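Local structure of 4-hydroxybenzoyl-CoA thioesterase (Bacillus halodurans, 5WH9) at residues T78-L83 and F88-H93. The protein probably hydrolyses acyl-CoA thioesters, gentisyl-CoA among them, as a hotdog-fold thioesterase of the 4-hydroxybenzoyl-CoA thioesterase family. Residues are numbered along the deposited sequence; the frame is centred on the assembly and turned at random.
Sequences TSIREL and FILEHH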
ATOM      1  N   THR B  78      -8.622  12.343  17.628  1.00 21.08           N
ATOM      2  CA  THR B  78      -9.710  12.636  16.716  1.00 19.10           C
ATOM      3  C   THR B  78     -10.835  13.325  17.451  1.00 22.80           C
ATOM      4  O   THR B  78     -11.289  12.861  18.485  1.00 23.73           O
ATOM      5  CB  THR B  78     -10.231  11.367  16.042  1.00 20.03           C
ATOM      6  OG1 THR B  78      -9.156  10.731  15.345  1.00 19.95           O
ATOM      7  CG2 THR B  78     -11.323  11.698  15.045  1.00 18.05           C
ATOM      8  N   SER B  79     -11.258  14.464  16.928  1.00 25.57           N
ATOM      9  CA  SER B  79     -12.430  15.131  17.454  1.00 27.60           C
ATOM     10  C   SER B  79     -13.383  15.357  16.286  1.00 31.38           C
ATOM     11  O   SER B  79     -12.969  15.288  15.129  1.00 32.92           O
ATOM     12  CB  SER B  79     -12.035  16.441  18.126  1.00 26.63           C
ATOM     13  OG  SER B  79     -11.089  17.150  17.353  1.00 27.23           O
ATOM     14  N   ILE B  80     -14.660  15.583  16.576  1.00 30.85           N
ATOM     15  CA  ILE B  80     -15.633  15.848  15.519  1.00 31.08           C
ATOM     16  C   ILE B  80     -16.016  17.331  15.545  1.00 35.71           C
ATOM     17  O   ILE B  80     -16.271  17.888  16.605  1.00 39.72           O
ATOM     18  CB  ILE B  80     -16.864  14.951  15.639  1.00 33.01           C
ATOM     19  CG1 ILE B  80     -17.768  15.132  14.420  1.00 35.53           C
ATOM     20  CG2 ILE B  80     -17.627  15.252  16.910  1.00 35.40           C
ATOM     21  CD1 ILE B  80     -18.906  14.153  14.382  1.00 39.07           C
ATOM     22  N   ARG B  81     -15.945  17.951  14.407  1.00 47.55           N
ATOM     23  CA  ARG B  81     -16.080  19.362  14.348  1.00 55.09           C
ATOM     24  C   ARG B  81     -17.009  20.082  13.403  1.00 52.50           C
ATOM     25  O   ARG B  81     -16.929  21.264  13.422  1.00 62.03           O
ATOM     26  CB  ARG B  81     -14.705  19.964  14.240  1.00 52.09           C
ATOM     27  CG  ARG B  81     -14.217  20.148  12.850  1.00 48.76           C
ATOM     28  CD  ARG B  81     -13.482  21.448  12.781  1.00 55.75           C
ATOM     29  NE  ARG B  81     -13.054  21.657  11.447  1.00 58.89           N
ATOM     30  CZ  ARG B  81     -11.898  21.263  10.995  1.00 57.73           C
ATOM     31  NH1 ARG B  81     -11.030  20.640  11.769  1.00 54.67           N
ATOM     32  NH2 ARG B  81     -11.639  21.484   9.749  1.00 59.37           N
ATOM     33  N   GLU B  82     -17.772  19.446  12.533  1.00 35.44           N
ATOM     34  CA  GLU B  82     -18.745  20.221  11.733  1.00 41.12           C
ATOM     35  C   GLU B  82     -20.026  19.469  11.440  1.00 37.33           C
ATOM     36  O   GLU B  82     -20.380  19.311  10.307  1.00 39.82           O
ATOM     37  CB  GLU B  82     -18.092  20.745  10.429  1.00 43.77           C
ATOM     38  CG  GLU B  82     -18.910  21.734   9.611  1.00 44.72           C
ATOM     39  CD  GLU B  82     -18.081  22.869   9.045  1.00 57.58           C
ATOM     40  OE1 GLU B  82     -16.947  23.032   9.502  1.00 60.68           O
ATOM     41  OE2 GLU B  82     -18.556  23.609   8.168  1.00 57.94           O
ATOM     42  N   LEU B  83     -20.708  19.025  12.466  1.00 23.73           N
ATOM     43  CA  LEU B  83     -21.763  18.072  12.258  1.00 24.85           C
ATOM     44  C   LEU B  83     -22.975  18.702  11.610  1.00 22.92           C
ATOM     45  O   LEU B  83     -23.497  19.655  12.051  1.00 24.42           O
ATOM     46  CB  LEU B  83     -22.077  17.348  13.545  1.00 26.63           C
ATOM     47  CG  LEU B  83     -23.307  16.456  13.643  1.00 28.68           C
ATOM     48  CD1 LEU B  83     -23.158  15.125  12.960  1.00 14.93           C
ATOM     49  CD2 LEU B  83     -23.719  16.287  15.080  1.00 20.96           C
ATOM     50  N   PHE B  88     -20.213  15.267   8.252  1.00 22.01           N
ATOM     51  CA  PHE B  88     -19.468  15.646   9.440  1.00 18.72           C
ATOM     52  C   PHE B  88     -17.983  15.741   9.085  1.00 16.74           C
ATOM     53  O   PHE B  88     -17.534  15.153   8.096  1.00 16.32           O
ATOM     54  CB  PHE B  88     -19.703  14.647  10.587  1.00 20.64           C
ATOM     55  CG  PHE B  88     -19.188  13.262  10.310  1.00 17.09           C
ATOM     56  CD1 PHE B  88     -19.911  12.378   9.525  1.00 20.75           C
ATOM     57  CD2 PHE B  88     -17.989  12.835  10.842  1.00 19.50           C
ATOM     58  CE1 PHE B  88     -19.430  11.096   9.261  1.00 16.75           C
ATOM     59  CE2 PHE B  88     -17.505  11.556  10.586  1.00 11.50           C
ATOM     60  CZ  PHE B  88     -18.227  10.693   9.799  1.00 12.37           C
ATOM     61  N   ILE B  89     -17.233  16.500   9.879  1.00 13.15           N
ATOM     62  CA  ILE B  89     -15.786  16.618   9.718  1.00 17.01           C
ATOM     63  C   ILE B  89     -15.051  16.096  10.954  1.00 13.22           C
ATOM     64  O   ILE B  89     -15.371  16.470  12.073  1.00 19.83           O
ATOM     65  CB  ILE B  89     -15.340  18.073   9.484  1.00 15.96           C
ATOM     66  CG1 ILE B  89     -15.874  18.606   8.162  1.00 17.64           C
ATOM     67  CG2 ILE B  89     -13.823  18.184   9.477  1.00 14.55           C
ATOM     68  CD1 ILE B  89     -15.438  20.047   7.907  1.00 18.54           C
ATOM     69  N   LEU B  90     -14.070  15.230  10.738  1.00 14.11           N
ATOM     70  CA  LEU B  90     -13.197  14.756  11.800  1.00 14.77           C
ATOM     71  C   LEU B  90     -11.883  15.511  11.745  1.00 12.93           C
ATOM     72  O   LEU B  90     -11.249  15.581  10.693  1.00  9.32           O
ATOM     73  CB  LEU B  90     -12.909  13.264  11.631  1.00 11.62           C
ATOM     74  CG  LEU B  90     -14.101  12.319  11.763  1.00 18.97           C
ATOM     75  CD1 LEU B  90     -13.673  10.865  11.487  1.00 20.29           C
ATOM     76  CD2 LEU B  90     -14.744  12.441  13.145  1.00 17.66           C
ATOM     77  N   GLU B  91     -11.477  16.074  12.871  1.00 17.08           N
ATOM     78  CA  GLU B  91     -10.134  16.603  12.991  1.00 18.78           C
ATOM     79  C   GLU B  91      -9.183  15.529  13.565  1.00 19.70           C
ATOM     80  O   GLU B  91      -9.517  14.832  14.536  1.00 22.05           O
ATOM     81  CB  GLU B  91     -10.139  17.852  13.864  1.00 25.14           C
ATOM     82  CG  GLU B  91      -8.891  18.726  13.691  1.00 32.30           C
ATOM     83  CD  GLU B  91      -8.934  19.989  14.548  1.00 48.39           C
ATOM     84  OE1 GLU B  91      -9.291  21.067  14.015  1.00 57.04           O
ATOM     85  OE2 GLU B  91      -8.609  19.907  15.758  1.00 42.46           O
ATOM     86  N   HIS B  92      -8.013  15.384  12.951  1.00 14.22           N
ATOM     87  CA  HIS B  92      -7.025  14.405  13.392  1.00 15.48           C
ATOM     88  C   HIS B  92      -5.713  15.100  13.637  1.00 19.62           C
ATOM     89  O   HIS B  92      -5.222  15.817  12.763  1.00 20.98           O
ATOM     90  CB  HIS B  92      -6.783  13.324  12.332  1.00 13.27           C
ATOM     91  CG  HIS B  92      -7.965  12.446  12.081  1.00  9.79           C
ATOM     92  ND1 HIS B  92      -8.620  12.412  10.872  1.00 11.95           N
ATOM     93  CD2 HIS B  92      -8.621  11.582  12.887  1.00 12.67           C
ATOM     94  CE1 HIS B  92      -9.616  11.547  10.934  1.00 13.90           C
ATOM     95  NE2 HIS B  92      -9.636  11.025  12.146  1.00 14.78           N
ATOM     96  N   HIS B  93      -5.132  14.854  14.807  1.00 21.68           N
ATOM     97  CA  HIS B  93      -3.845  15.415  15.158  1.00 21.95           C
ATOM     98  C   HIS B  93      -2.860  14.299  15.473  1.00 19.66           C
ATOM     99  O   HIS B  93      -3.083  13.507  16.394  1.00 19.37           O
ATOM    100  CB  HIS B  93      -3.984  16.316  16.379  1.00 23.62           C
ATOM    101  CG  HIS B  93      -4.790  17.550  16.136  1.00 28.01           C
ATOM    102  ND1 HIS B  93      -4.343  18.588  15.349  1.00 34.46           N
ATOM    103  CD2 HIS B  93      -6.003  17.931  16.604  1.00 33.42           C
ATOM    104  CE1 HIS B  93      -5.249  19.549  15.332  1.00 34.99           C
ATOM    105  NE2 HIS B  93      -6.264  19.176  16.088  1.00 36.81           N
TER
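S79 and E91 form a hydrogen-bonded antiparallel pair in a beta hairpin of the hotdog-fold sheet. S79 N reaches E91 O at 3.0 Å, and E91 N returns to S79 O. Past I80 the first strand ends, yet R81 N still bonds I89 O, almost straight at 175°. The R81 side chain then runs over the second strand. R81 CB is 4.2 Å from I89 O. R81 CG stands between the backbone N and the carbonyl carbon (chi1 90°) and meets I89 CG2; the bend at chi2 helps bring the chain across I89 toward E91. NE, CZ and NH2 follow over the same methyl, I89 CG2, which sits 3.9 Å from the plane of the R81 guanidinium, over its centre. I89 CD1 lies against E82 CB. An alanine in place of I89 would probably leave the guanidinium without its apolar floor and open a gap beside E82. T78, I80, L90 and H92 lie on the face opposite S79 and E91. There T78 and L90 pack on helix 25-40, and I80 on F131 of helix 125-131. I80 CD1 also touches F88 CD2 at 3.9 Å. R81 NH1 closes a salt bridge to E91 OE1 at 2.9 Å, the guanidinium and carboxylate planes turned 60° apart.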